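Local coordinates for protein FdxN element excision controlling factor XisI (Anabaena variabilis ATCC 29413, PDB 2NVM) that probably helps control the excision of the fdxN element, a site-specific recombination of nitrogen-fixation genes, as part of a complex with XisF and XisH, at residues 7-11 against 101-107; 15-19 against 93-98; 54-60 against 72-78; 81-86 against 106-112. All blocks are in the same frame, centred on the assembly; numbering follows the deposited sequence. Where two conformers were deposited one is given.

Contact 1. Residues 7-11 against 101-107; sequences HYRHT and AGIPQTD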
loop_
_atom_site.group_PDB
_atom_site.type_symbol
_atom_site.label_atom_id
_atom_site.label_comp_id
_atom_site.label_asym_id
_atom_site.label_seq_id
_atom_site.Cartn_x
_atom_site.Cartn_y
_atom_site.Cartn_z
ATOM N N HIS B 7 -0.590 -9.993 18.690
ATOM C CA HIS B 7 -0.418 -8.756 19.469
ATOM C C HIS B 7 0.167 -7.634 18.583
ATOM O O HIS B 7 -0.329 -6.508 18.597
ATOM C CB HIS B 7 0.464 -9.010 20.707
ATOM C CG HIS B 7 0.889 -7.763 21.406
ATOM N ND1 HIS B 7 -0.008 -6.918 22.023
ATOM C CD2 HIS B 7 2.110 -7.207 21.570
ATOM C CE1 HIS B 7 0.644 -5.893 22.534
ATOM N NE2 HIS B 7 1.931 -6.044 22.273
ATOM N N TYR B 8 1.212 -7.976 17.831
ATOM C CA TYR B 8 1.879 -7.059 16.884
ATOM C C TYR B 8 0.928 -6.578 15.789
ATOM O O TYR B 8 0.965 -5.400 15.437
ATOM C CB TYR B 8 3.127 -7.725 16.266
ATOM C CG TYR B 8 4.370 -7.796 17.138
ATOM C CD1 TYR B 8 4.310 -7.787 18.557
ATOM C CD2 TYR B 8 5.634 -8.003 16.542
ATOM C CE1 TYR B 8 5.468 -7.893 19.339
ATOM C CE2 TYR B 8 6.812 -8.117 17.338
ATOM C CZ TYR B 8 6.707 -8.061 18.731
ATOM O OH TYR B 8 7.812 -8.176 19.540
ATOM N N ARG B 9 0.100 -7.488 15.257
ATOM C CA ARG B 9 -0.921 -7.157 14.237
ATOM C C ARG B 9 -1.925 -6.145 14.780
ATOM O O ARG B 9 -2.138 -5.110 14.165
ATOM C CB ARG B 9 -1.682 -8.403 13.742
ATOM C CG ARG B 9 -0.901 -9.295 12.800
ATOM C CD ARG B 9 -1.793 -10.410 12.307
ATOM N NE ARG B 9 -1.162 -11.236 11.274
ATOM C CZ ARG B 9 -0.450 -12.358 11.457
ATOM N NH1 ARG B 9 -0.240 -12.899 12.663
ATOM N NH2 ARG B 9 0.047 -12.979 10.379
ATOM N N HIS B 10 -2.507 -6.465 15.939
ATOM C CA HIS B 10 -3.475 -5.599 16.649
ATOM C C HIS B 10 -2.883 -4.217 16.937
ATOM O O HIS B 10 -3.534 -3.205 16.660
ATOM C CB HIS B 10 -3.938 -6.279 17.955
ATOM C CG HIS B 10 -4.840 -5.441 18.819
ATOM N ND1 HIS B 10 -6.192 -5.299 18.576
ATOM C CD2 HIS B 10 -4.588 -4.746 19.958
ATOM C CE1 HIS B 10 -6.728 -4.531 19.512
ATOM N NE2 HIS B 10 -5.779 -4.186 20.364
ATOM N N THR B 11 -1.643 -4.204 17.441
ATOM C CA THR B 11 -0.924 -2.976 17.793
ATOM C C THR B 11 -0.739 -2.050 16.592
ATOM O O THR B 11 -1.174 -0.901 16.631
ATOM C CB THR B 11 0.474 -3.288 18.440
ATOM O OG1 THR B 11 0.285 -4.060 19.624
ATOM C CG2 THR B 11 1.242 -2.015 18.829
ATOM N N ALA B 101 3.062 -0.318 23.892
ATOM C CA ALA B 101 2.342 -1.588 23.681
ATOM C C ALA B 101 3.224 -2.836 23.982
ATOM O O ALA B 101 2.826 -3.933 23.639
ATOM C CB ALA B 101 1.764 -1.659 22.251
ATOM N N GLY B 102 4.397 -2.681 24.613
ATOM C CA GLY B 102 5.277 -3.806 24.956
ATOM C C GLY B 102 6.021 -4.459 23.806
ATOM O O GLY B 102 6.398 -5.627 23.906
ATOM N N ILE B 103 6.228 -3.717 22.717
ATOM C CA ILE B 103 6.975 -4.198 21.560
ATOM C C ILE B 103 8.397 -3.735 21.886
ATOM O O ILE B 103 8.606 -2.528 22.081
ATOM C CB ILE B 103 6.484 -3.588 20.220
ATOM C CG1 ILE B 103 4.986 -3.865 20.028
ATOM C CG2 ILE B 103 7.302 -4.146 19.032
ATOM C CD1 ILE B 103 4.400 -3.329 18.734
ATOM N N PRO B 104 9.370 -4.672 21.980
ATOM C CA PRO B 104 10.748 -4.252 22.271
ATOM C C PRO B 104 11.389 -3.596 21.041
ATOM O O PRO B 104 10.994 -3.914 19.899
ATOM C CB PRO B 104 11.448 -5.569 22.630
ATOM C CG PRO B 104 10.745 -6.574 21.811
ATOM C CD PRO B 104 9.298 -6.133 21.791
ATOM N N GLN B 105 12.353 -2.697 21.285
ATOM C CA GLN B 105 13.098 -1.982 20.212
ATOM C C GLN B 105 13.817 -2.923 19.231
ATOM O O GLN B 105 13.984 -2.570 18.065
ATOM C CB GLN B 105 14.102 -0.965 20.778
ATOM C CG GLN B 105 13.485 0.161 21.591
ATOM N N THR B 106 14.215 -4.112 19.711
ATOM C CA THR B 106 14.849 -5.150 18.873
ATOM C C THR B 106 13.912 -5.758 17.812
ATOM O O THR B 106 14.417 -6.416 16.898
ATOM C CB THR B 106 15.466 -6.307 19.713
ATOM O OG1 THR B 106 14.437 -6.998 20.436
ATOM C CG2 THR B 106 16.516 -5.769 20.679
ATOM N N ASP B 107 12.584 -5.600 17.972
ATOM C CA ASP B 107 11.566 -6.056 16.998
ATOM C C ASP B 107 10.981 -4.925 16.096
ATOM O O ASP B 107 10.011 -5.166 15.379
ATOM C CB ASP B 107 10.457 -6.857 17.726
ATOM C CG ASP B 107 10.940 -8.217 18.248
ATOM O OD1 ASP B 107 11.823 -8.859 17.632
ATOM O OD2 ASP B 107 10.384 -8.679 19.262
#
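This is a helix-to-loop contact at one end of the alpha/beta fold, where the first turns of helix 4-23 meet the loop that runs from helix 93-100 to strand 108-110. The loop opens with a Schellman motif: Gly102, at positive phi, is its C-prime residue, and the carbonyl of Ala101, just before it, accepts a hydrogen bond from the N-terminal helix. His7, in the t rotamer, meets it with the edge of its imidazole, NE2 donating to Ala101 O at 2.7 Å. One turn on, Thr11 gives the loop its methyl group, CG2 lying 3.5 Å from Ala101 CB and 3.4 Å from Ile103 CD1, while its hydroxyl turns back to its own helix and bonds to the carbonyl of His7. Between these two residues and the start of strand 108-110 lies Tyr8. Ile103 covers one face of its ring, with CG2 4.0 Å from Tyr8 CZ, and Ile83 of strand 82-87 also packs against the tyrosine. The phenol reaches on past Pro104, whose CD is 3.4 Å from Tyr8 OH, and the same hydroxyl donates a short hydrogen bond of 2.6 Å to Asp107 OD2.

Contact 2. Residues 15-19 against 93-98; sequences IIKKY and AIVDEM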
loop_
_atom_site.group_PDB
_atom_site.type_symbol
_atom_site.label_atom_id
_atom_site.label_comp_id
_atom_site.label_asym_id
_atom_site.label_seq_id
_atom_site.Cartn_x
_atom_site.Cartn_y
_atom_site.Cartn_z
ATOM N N ILE B 15 -2.516 1.479 15.689
ATOM C CA ILE B 15 -1.653 2.657 15.468
ATOM C C ILE B 15 -1.956 3.353 14.120
ATOM O O ILE B 15 -2.199 4.567 14.093
ATOM C CB ILE B 15 -0.127 2.294 15.560
ATOM C CG1 ILE B 15 0.285 2.007 17.008
ATOM C CG2 ILE B 15 0.776 3.432 15.046
ATOM C CD1 ILE B 15 1.657 1.324 17.121
ATOM N N ILE B 16 -1.959 2.578 13.032
ATOM C CA ILE B 16 -2.189 3.122 11.672
ATOM C C ILE B 16 -3.566 3.831 11.570
ATOM O O ILE B 16 -3.632 4.965 11.085
ATOM C CB ILE B 16 -1.895 2.063 10.533
ATOM C CG1 ILE B 16 -1.587 2.772 9.200
ATOM C CG2 ILE B 16 -3.019 1.026 10.413
ATOM C CD1 ILE B 16 -1.244 1.839 8.027
ATOM N N LYS B 17 -4.613 3.210 12.130
ATOM C CA LYS B 17 -5.965 3.798 12.174
ATOM C C LYS B 17 -6.036 5.059 13.036
ATOM O O LYS B 17 -6.779 5.975 12.681
ATOM C CB LYS B 17 -7.023 2.788 12.648
ATOM C CG LYS B 17 -7.278 1.657 11.659
ATOM C CD LYS B 17 -8.268 0.632 12.224
ATOM C CE LYS B 17 -8.477 -0.546 11.264
ATOM N NZ LYS B 17 -9.476 -1.516 11.798
ATOM N N LYS B 18 -5.277 5.100 14.145
ATOM C CA LYS B 18 -5.228 6.266 15.056
ATOM C C LYS B 18 -4.742 7.501 14.312
ATOM O O LYS B 18 -5.461 8.490 14.262
ATOM C CB LYS B 18 -4.357 5.995 16.313
ATOM C CG LYS B 18 -4.177 7.173 17.285
ATOM C CD LYS B 18 -3.521 6.730 18.595
ATOM C CE LYS B 18 -3.389 7.908 19.584
ATOM N NZ LYS B 18 -3.056 7.505 20.991
ATOM N N TYR B 19 -3.546 7.418 13.725
ATOM C CA TYR B 19 -2.968 8.534 12.942
ATOM C C TYR B 19 -3.729 8.866 11.659
ATOM O O TYR B 19 -3.706 10.029 11.244
ATOM C CB TYR B 19 -1.466 8.343 12.672
ATOM C CG TYR B 19 -0.649 8.472 13.929
ATOM C CD1 TYR B 19 -0.335 9.742 14.456
ATOM C CD2 TYR B 19 -0.213 7.338 14.625
ATOM C CE1 TYR B 19 0.417 9.877 15.649
ATOM C CE2 TYR B 19 0.534 7.454 15.811
ATOM C CZ TYR B 19 0.853 8.724 16.317
ATOM O OH TYR B 19 1.586 8.826 17.478
ATOM N N ALA B 93 6.720 9.354 16.251
ATOM C CA ALA B 93 5.679 9.322 17.313
ATOM C C ALA B 93 5.048 7.916 17.416
ATOM O O ALA B 93 4.707 7.492 18.511
ATOM C CB ALA B 93 4.594 10.380 17.087
ATOM N N ILE B 94 4.939 7.206 16.282
ATOM C CA ILE B 94 4.410 5.826 16.241
ATOM C C ILE B 94 5.301 4.800 16.976
ATOM O O ILE B 94 4.789 3.781 17.414
ATOM C CB ILE B 94 4.097 5.308 14.784
ATOM C CG1 ILE B 94 5.352 5.124 13.918
ATOM C CG2 ILE B 94 3.081 6.231 14.066
ATOM C CD1 ILE B 94 4.999 4.529 12.544
ATOM N N VAL B 95 6.616 5.049 17.056
ATOM C CA VAL B 95 7.554 4.170 17.789
ATOM C C VAL B 95 7.237 4.169 19.288
ATOM O O VAL B 95 7.261 3.107 19.903
ATOM C CB VAL B 95 9.048 4.516 17.523
ATOM C CG1 VAL B 95 9.979 3.861 18.544
ATOM C CG2 VAL B 95 9.424 4.123 16.105
ATOM N N ASP B 96 6.940 5.350 19.843
ATOM C CA ASP B 96 6.546 5.504 21.245
ATOM C C ASP B 96 5.312 4.656 21.554
ATOM O O ASP B 96 5.275 3.976 22.575
ATOM C CB ASP B 96 6.262 6.977 21.604
ATOM C CG ASP B 96 7.522 7.844 21.601
ATOM O OD1 ASP B 96 8.520 7.462 22.257
ATOM O OD2 ASP B 96 7.491 8.932 20.978
ATOM N N GLU B 97 4.340 4.666 20.637
ATOM C CA GLU B 97 3.118 3.863 20.796
ATOM C C GLU B 97 3.393 2.352 20.800
ATOM O O GLU B 97 2.795 1.627 21.603
ATOM C CB GLU B 97 2.030 4.314 19.811
ATOM C CG GLU B 97 1.613 5.781 20.137
ATOM C CD GLU B 97 0.309 6.218 19.541
ATOM O OE1 GLU B 97 -0.064 5.721 18.465
ATOM O OE2 GLU B 97 -0.352 7.081 20.153
HETATM N N MSE B 98 4.354 1.911 19.989
HETATM C CA MSE B 98 4.764 0.494 19.932
HETATM C C MSE B 98 5.477 0.056 21.221
HETATM O O MSE B 98 5.179 -1.022 21.735
HETATM C CB MSE B 98 5.657 0.213 18.718
HETATM C CG MSE B 98 4.960 0.385 17.382
HETATM SE SE MSE B 98 6.232 0.248 15.937
HETATM C CE MSE B 98 5.072 0.781 14.494
#
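Helices 4-23 and 93-100 pack at a steep angle here, their local axes 11.1 Å apart at closest approach and their N-to-C directions 137° apart. At that separation the gap is filled by long side chains. Ile15, with chi1 m and chi2 t, extends straight across it: CD1 reaches 3.4 Å from CG of Met98, a selenomethionine, and CG2 lies 3.8 Å from Ile94 CG2. Ile94 adopts the p rotamer, so that CG2 faces the other helix, 3.3 Å from Tyr19 CE2, while its CG1-CD1 arm leads away. Tyr19, chi1 m, lays its ring between the helices; its OH comes 3.4 Å from Ala93 CB, and its CE2 is 3.2 Å from Glu97 OE1. Above this apolar layer, on the more exposed side, Lys18 is extended with every chi angle t and Glu97 reaches out across the gap to meet it, Lys18 NZ to Glu97 OE2 at 2.9 Å in a salt bridge. Below, the layer continues into the sheet. Ile94 and Met98 rest on Leu76 of strand 67-79 and Ile85 of strand 82-87, whereas Ile16, pointing away from helix 93-100, packs on Leu74, Leu47 and Ile49, so both helices cover the same sheet face.

Contact 3. Residues 54-60 against 72-78; sequences DQYLWLC and IILYLQI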
loop_
_atom_site.group_PDB
_atom_site.type_symbol
_atom_site.label_atom_id
_atom_site.label_comp_id
_atom_site.label_asym_id
_atom_site.label_seq_id
_atom_site.Cartn_x
_atom_site.Cartn_y
_atom_site.Cartn_z
ATOM N N ASP B 54 0.366 -9.173 6.086
ATOM C CA ASP B 54 0.966 -8.252 7.079
ATOM C C ASP B 54 1.553 -6.992 6.437
ATOM O O ASP B 54 2.704 -6.628 6.683
ATOM C CB ASP B 54 2.004 -8.966 7.987
ATOM C CG ASP B 54 1.384 -9.912 8.991
ATOM O OD1 ASP B 54 0.382 -9.551 9.632
ATOM O OD2 ASP B 54 1.971 -10.985 9.215
ATOM N N GLN B 55 0.745 -6.377 5.578
ATOM C CA GLN B 55 1.083 -5.137 4.862
ATOM C C GLN B 55 0.012 -4.142 5.277
ATOM O O GLN B 55 -1.191 -4.436 5.155
ATOM C CB GLN B 55 1.066 -5.362 3.357
ATOM C CG GLN B 55 2.032 -6.442 2.849
ATOM C CD GLN B 55 3.486 -6.104 3.059
ATOM O OE1 GLN B 55 3.908 -4.989 2.801
ATOM N NE2 GLN B 55 4.268 -7.076 3.507
ATOM N N TYR B 56 0.453 -2.992 5.786
ATOM C CA TYR B 56 -0.415 -1.936 6.331
ATOM C C TYR B 56 0.052 -0.618 5.737
ATOM O O TYR B 56 1.151 -0.159 6.053
ATOM C CB TYR B 56 -0.303 -1.936 7.882
ATOM C CG TYR B 56 -0.541 -3.319 8.465
ATOM C CD1 TYR B 56 -1.839 -3.789 8.720
ATOM C CD2 TYR B 56 0.540 -4.187 8.706
ATOM C CE1 TYR B 56 -2.057 -5.098 9.225
ATOM C CE2 TYR B 56 0.333 -5.492 9.219
ATOM C CZ TYR B 56 -0.956 -5.944 9.462
ATOM O OH TYR B 56 -1.129 -7.214 9.950
ATOM N N LEU B 57 -0.779 0.000 4.902
ATOM C CA LEU B 57 -0.397 1.225 4.217
ATOM C C LEU B 57 -1.475 2.301 4.171
ATOM O O LEU B 57 -2.646 2.012 4.034
ATOM C CB LEU B 57 0.081 0.840 2.819
ATOM C CG LEU B 57 0.643 1.953 1.912
ATOM C CD1 LEU B 57 1.942 1.524 1.231
ATOM C CD2 LEU B 57 -0.419 2.460 0.930
ATOM N N TRP B 58 -1.021 3.539 4.292
ATOM C CA TRP B 58 -1.807 4.737 4.234
ATOM C C TRP B 58 -1.146 5.611 3.176
ATOM O O TRP B 58 0.043 5.953 3.294
ATOM C CB TRP B 58 -1.851 5.396 5.635
ATOM C CG TRP B 58 -2.347 6.803 5.713
ATOM C CD1 TRP B 58 -3.206 7.423 4.849
ATOM C CD2 TRP B 58 -2.140 7.725 6.796
ATOM N NE1 TRP B 58 -3.476 8.689 5.282
ATOM C CE2 TRP B 58 -2.845 8.914 6.470
ATOM C CE3 TRP B 58 -1.402 7.679 7.994
ATOM C CZ2 TRP B 58 -2.839 10.060 7.295
ATOM C CZ3 TRP B 58 -1.392 8.831 8.836
ATOM C CH2 TRP B 58 -2.107 10.007 8.470
ATOM N N LEU B 59 -1.927 5.943 2.144
ATOM C CA LEU B 59 -1.495 6.821 1.068
ATOM C C LEU B 59 -2.550 7.852 0.750
ATOM O O LEU B 59 -3.680 7.737 1.207
ATOM C CB LEU B 59 -1.159 5.995 -0.184
ATOM C CG LEU B 59 -2.187 5.103 -0.901
ATOM C CD1 LEU B 59 -3.354 5.839 -1.494
ATOM C CD2 LEU B 59 -1.457 4.377 -2.034
ATOM N N CYS B 60 -2.152 8.865 -0.009
ATOM C CA CYS B 60 -3.076 9.859 -0.565
ATOM C C CYS B 60 -2.934 9.783 -2.095
ATOM O O CYS B 60 -1.845 9.548 -2.624
ATOM C CB CYS B 60 -2.870 11.261 -0.010
ATOM S SG CYS B 60 -1.363 11.983 -0.394
ATOM N N ILE B 72 2.794 7.849 -0.563
ATOM C CA ILE B 72 2.753 6.976 0.637
ATOM C C ILE B 72 3.027 7.866 1.849
ATOM O O ILE B 72 4.022 8.600 1.842
ATOM C CB ILE B 72 3.768 5.816 0.524
ATOM C CG1 ILE B 72 3.369 4.922 -0.674
ATOM C CG2 ILE B 72 3.865 5.003 1.871
ATOM C CD1 ILE B 72 4.318 3.774 -0.951
ATOM N N ILE B 73 2.116 7.817 2.841
ATOM C CA ILE B 73 2.191 8.592 4.089
ATOM C C ILE B 73 2.807 7.740 5.198
ATOM O O ILE B 73 3.719 8.179 5.896
ATOM C CB ILE B 73 0.770 9.038 4.614
ATOM C CG1 ILE B 73 -0.007 9.861 3.578
ATOM C CG2 ILE B 73 0.877 9.831 5.927
ATOM C CD1 ILE B 73 0.642 11.147 3.203
ATOM N N LEU B 74 2.266 6.531 5.374
ATOM C CA LEU B 74 2.696 5.597 6.409
ATOM C C LEU B 74 2.603 4.186 5.863
ATOM O O LEU B 74 1.561 3.810 5.308
ATOM C CB LEU B 74 1.800 5.794 7.642
ATOM C CG LEU B 74 2.086 5.193 9.025
ATOM C CD1 LEU B 74 3.480 5.496 9.503
ATOM C CD2 LEU B 74 1.073 5.756 10.031
ATOM N N TYR B 75 3.701 3.435 5.992
ATOM C CA TYR B 75 3.789 2.074 5.503
ATOM C C TYR B 75 4.539 1.210 6.517
ATOM O O TYR B 75 5.695 1.481 6.852
ATOM C CB TYR B 75 4.415 2.038 4.079
ATOM C CG TYR B 75 4.666 0.659 3.494
ATOM C CD1 TYR B 75 3.798 -0.436 3.759
ATOM C CD2 TYR B 75 5.714 0.455 2.577
ATOM C CE1 TYR B 75 4.033 -1.707 3.215
ATOM C CE2 TYR B 75 5.955 -0.804 2.022
ATOM C CZ TYR B 75 5.094 -1.884 2.343
ATOM O OH TYR B 75 5.286 -3.128 1.808
ATOM N N LEU B 76 3.846 0.173 6.980
ATOM C CA LEU B 76 4.346 -0.779 7.960
ATOM C C LEU B 76 4.104 -2.197 7.470
ATOM O O LEU B 76 3.076 -2.468 6.832
ATOM C CB LEU B 76 3.596 -0.594 9.286
ATOM C CG LEU B 76 3.533 0.809 9.901
ATOM C CD1 LEU B 76 2.703 0.803 11.155
ATOM C CD2 LEU B 76 4.898 1.317 10.232
ATOM N N GLN B 77 5.066 -3.076 7.729
ATOM C CA GLN B 77 4.938 -4.502 7.453
ATOM C C GLN B 77 5.567 -5.335 8.586
ATOM O O GLN B 77 6.476 -4.860 9.273
ATOM C CB GLN B 77 5.490 -4.924 6.078
ATOM C CG GLN B 77 6.986 -4.733 5.868
ATOM C CD GLN B 77 7.628 -5.564 4.771
ATOM O OE1 GLN B 77 6.997 -6.387 4.092
ATOM N NE2 GLN B 77 8.935 -5.384 4.633
ATOM N N ILE B 78 5.043 -6.547 8.782
ATOM C CA ILE B 78 5.559 -7.497 9.755
ATOM C C ILE B 78 6.255 -8.541 8.884
ATOM O O ILE B 78 5.610 -9.149 8.027
ATOM C CB ILE B 78 4.488 -8.126 10.678
ATOM C CG1 ILE B 78 3.612 -7.033 11.341
ATOM C CG2 ILE B 78 5.182 -8.984 11.730
ATOM C CD1 ILE B 78 2.495 -7.560 12.198
#
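Two antiparallel neighbours of the central sheet, strands 55-61 and 67-79, pair here, with a classic beta bulge towards one end. Tyr56 and Leu76 form a hydrogen-bonded pair, with N to O distances of 2.9 Å in both directions. Trp58 N donates to Leu74 O at 2.8 Å, but Trp58 O receives both Ile73 N (2.8 Å) and Leu74 N (3.1 Å), which shifts the register by one residue. Ile73 CG2 sits squarely over the six-membered ring of Trp58, 3.6 Å from its centroid, a CH-pi contact. Tyr56, Trp58, Leu74 and Leu76 line the face covered by the helices. Across the other face, Leu57 CD1 lies over the Tyr75 ring, Tyr75 OH donates to Gln55 OE1 at 2.5 Å, and Gln55 NE2 to Gln77 OE1 at 2.9 Å. That face meets the second subunit, whose Arg46 bonds to Tyr75 and whose Leu59 packs on Leu57. A sheet with helices packed on one face is a two-layer alpha/beta arrangement; here the other face is left for the dimer contact.

Contact 4. Residues 81-86 against 106-112; sequences GKIWIE and TDIILGF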
loop_
_atom_site.group_PDB
_atom_site.type_symbol
_atom_site.label_atom_id
_atom_site.label_comp_id
_atom_site.label_asym_id
_atom_site.label_seq_id
_atom_site.Cartn_x
_atom_site.Cartn_y
_atom_site.Cartn_z
ATOM N N GLY B 81 8.890 -11.956 12.043
ATOM C CA GLY B 81 8.564 -11.609 13.421
ATOM C C GLY B 81 8.961 -10.218 13.884
ATOM O O GLY B 81 9.005 -9.991 15.091
ATOM N N LYS B 82 9.245 -9.295 12.954
ATOM C CA LYS B 82 9.625 -7.903 13.288
ATOM C C LYS B 82 8.799 -6.893 12.498
ATOM O O LYS B 82 8.397 -7.173 11.368
ATOM C CB LYS B 82 11.123 -7.669 13.076
ATOM C CG LYS B 82 11.972 -8.564 13.972
ATOM C CD LYS B 82 13.440 -8.176 14.008
ATOM C CE LYS B 82 14.214 -9.104 14.944
ATOM N NZ LYS B 82 15.611 -8.656 15.131
ATOM N N ILE B 83 8.567 -5.729 13.110
ATOM C CA ILE B 83 7.797 -4.627 12.536
ATOM C C ILE B 83 8.787 -3.747 11.779
ATOM O O ILE B 83 9.734 -3.247 12.361
ATOM C CB ILE B 83 7.049 -3.812 13.643
ATOM C CG1 ILE B 83 6.006 -4.719 14.344
ATOM C CG2 ILE B 83 6.386 -2.555 13.068
ATOM C CD1 ILE B 83 5.365 -4.122 15.559
ATOM N N TRP B 84 8.547 -3.581 10.478
ATOM C CA TRP B 84 9.359 -2.752 9.584
ATOM C C TRP B 84 8.591 -1.472 9.321
ATOM O O TRP B 84 7.511 -1.551 8.771
ATOM C CB TRP B 84 9.596 -3.469 8.257
ATOM C CG TRP B 84 10.609 -4.520 8.318
ATOM C CD1 TRP B 84 10.519 -5.724 8.944
ATOM C CD2 TRP B 84 11.894 -4.470 7.713
ATOM N NE1 TRP B 84 11.687 -6.431 8.787
ATOM C CE2 TRP B 84 12.549 -5.690 8.022
ATOM C CE3 TRP B 84 12.565 -3.508 6.937
ATOM C CZ2 TRP B 84 13.862 -5.976 7.580
ATOM C CZ3 TRP B 84 13.856 -3.780 6.487
ATOM C CH2 TRP B 84 14.498 -5.016 6.808
ATOM N N ILE B 85 9.131 -0.325 9.733
ATOM C CA ILE B 85 8.530 0.993 9.460
ATOM C C ILE B 85 9.242 1.436 8.175
ATOM O O ILE B 85 10.393 1.886 8.215
ATOM C CB ILE B 85 8.699 2.011 10.597
ATOM C CG1 ILE B 85 8.196 1.432 11.940
ATOM C CG2 ILE B 85 7.967 3.316 10.225
ATOM C CD1 ILE B 85 8.382 2.369 13.134
ATOM N N GLU B 86 8.562 1.227 7.042
ATOM C CA GLU B 86 9.073 1.570 5.699
ATOM C C GLU B 86 8.872 3.043 5.328
ATOM O O GLU B 86 9.582 3.560 4.497
ATOM C CB GLU B 86 8.389 0.707 4.640
ATOM C CG GLU B 86 8.450 -0.830 4.838
ATOM C CD GLU B 86 9.812 -1.473 4.657
ATOM O OE1 GLU B 86 10.858 -0.805 4.628
ATOM O OE2 GLU B 86 9.855 -2.710 4.587
ATOM N N THR B 106 14.215 -4.112 19.711
ATOM C CA THR B 106 14.849 -5.150 18.873
ATOM C C THR B 106 13.912 -5.758 17.812
ATOM O O THR B 106 14.417 -6.416 16.898
ATOM C CB THR B 106 15.466 -6.307 19.713
ATOM O OG1 THR B 106 14.437 -6.998 20.436
ATOM C CG2 THR B 106 16.516 -5.769 20.679
ATOM N N ASP B 107 12.584 -5.600 17.972
ATOM C CA ASP B 107 11.566 -6.056 16.998
ATOM C C ASP B 107 10.981 -4.925 16.096
ATOM O O ASP B 107 10.011 -5.166 15.379
ATOM C CB ASP B 107 10.457 -6.857 17.726
ATOM C CG ASP B 107 10.940 -8.217 18.248
ATOM O OD1 ASP B 107 11.823 -8.859 17.632
ATOM O OD2 ASP B 107 10.384 -8.679 19.262
ATOM N N ILE B 108 11.600 -3.734 16.120
ATOM C CA ILE B 108 11.236 -2.557 15.317
ATOM C C ILE B 108 12.437 -2.248 14.392
ATOM O O ILE B 108 13.532 -2.077 14.883
ATOM C CB ILE B 108 10.930 -1.307 16.204
ATOM C CG1 ILE B 108 9.774 -1.594 17.180
ATOM C CG2 ILE B 108 10.593 -0.085 15.332
ATOM C CD1 ILE B 108 9.388 -0.420 18.080
ATOM N N ILE B 109 12.217 -2.195 13.079
ATOM C CA ILE B 109 13.256 -1.870 12.079
ATOM C C ILE B 109 12.816 -0.627 11.308
ATOM O O ILE B 109 11.688 -0.579 10.794
ATOM C CB ILE B 109 13.490 -3.023 11.067
ATOM C CG1 ILE B 109 13.896 -4.300 11.809
ATOM C CG2 ILE B 109 14.569 -2.635 10.039
ATOM C CD1 ILE B 109 14.160 -5.463 10.936
ATOM N N LEU B 110 13.705 0.364 11.231
ATOM C CA LEU B 110 13.456 1.571 10.458
ATOM C C LEU B 110 13.958 1.294 9.057
ATOM O O LEU B 110 15.116 1.546 8.727
ATOM C CB LEU B 110 14.092 2.814 11.085
ATOM C CG LEU B 110 13.639 3.106 12.516
ATOM C CD1 LEU B 110 14.318 4.397 12.977
ATOM C CD2 LEU B 110 12.091 3.193 12.678
ATOM N N GLY B 111 13.061 0.716 8.249
ATOM C CA GLY B 111 13.282 0.406 6.843
ATOM C C GLY B 111 13.608 1.638 6.025
ATOM O O GLY B 111 14.378 1.546 5.089
ATOM N N PHE B 112 13.029 2.792 6.384
ATOM C CA PHE B 112 13.366 4.077 5.734
ATOM C C PHE B 112 14.799 4.585 6.050
ATOM O O PHE B 112 15.235 5.538 5.417
ATOM C CB PHE B 112 12.306 5.164 5.973
ATOM C CG PHE B 112 12.248 5.687 7.366
ATOM C CD1 PHE B 112 12.995 6.816 7.734
ATOM C CD2 PHE B 112 11.399 5.110 8.305
ATOM C CE1 PHE B 112 12.923 7.331 9.041
ATOM C CE2 PHE B 112 11.309 5.619 9.605
ATOM C CZ PHE B 112 12.079 6.731 9.978
#
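Strands 82-87 and 108-110 are the two parallel strands of a beta-alpha-beta crossover whose connecting helix is 93-100. Their short segments run 4.7 Å apart at an angle of 23°. The backbone supplies the ladder: Ile83 N donates to Asp107 O at 2.7 Å, Ile109 N to Ile83 O at 2.8 Å and Ile85 N to Ile109 O at 2.8 Å. Beyond it the second strand turns away through an inverse gamma turn centred on Leu110, and Phe112 N makes a weak bond of 3.3 Å to Ile85 O.

Apolar contacts occupy both faces. On the one beneath helix 93-100, Ile85 CD1 lies 4.0 Å from Ile108 CG2 and 3.8 Å from Leu110 CD2, and Met98 covers Ile83, Ile85 and Ile108. On the other, Ile109 CG2 stands over the six-membered ring of Trp84, 3.8 Å from its centroid, in a CH-pi contact, with Ile109 CD1 3.3 Å from Trp84 CE2.

Polar side chains work at the ends. Lys82 NZ donates to Thr106 O at 3.1 Å and forms a salt bridge with the C-terminal carboxylate of Ala126; Asp107 is held by Tyr8. Glu86 makes salt bridges to Arg68 and Arg46 of the second subunit, and its OE1 lies 3.5 Å from Gly111 CA, a place where a CB would clash.

Contacts 1 and 2 join helix 4-23 to successive parts of the crossover, with centres 11 Å apart, and meet where Ile103 N approaches Met98 O at 3.1 Å, a probable hydrogen bond. Contact 4 completes that crossover and shares Thr106 and Asp107 with contact 1; their centres are 10 Å apart. Contacts 3 and 4 lie 12 Å apart, centre to centre, in one sheet, joined by probable hydrogen bonds from Trp84 N to Gln77 O (2.7 Å) and Glu86 N to Tyr75 O (2.9 Å), and both reach the second subunit. Helix 4-23 also ties contact 1 to contact 3, through the 2.8 Å salt bridge between Arg9 NE and Asp54 OD1.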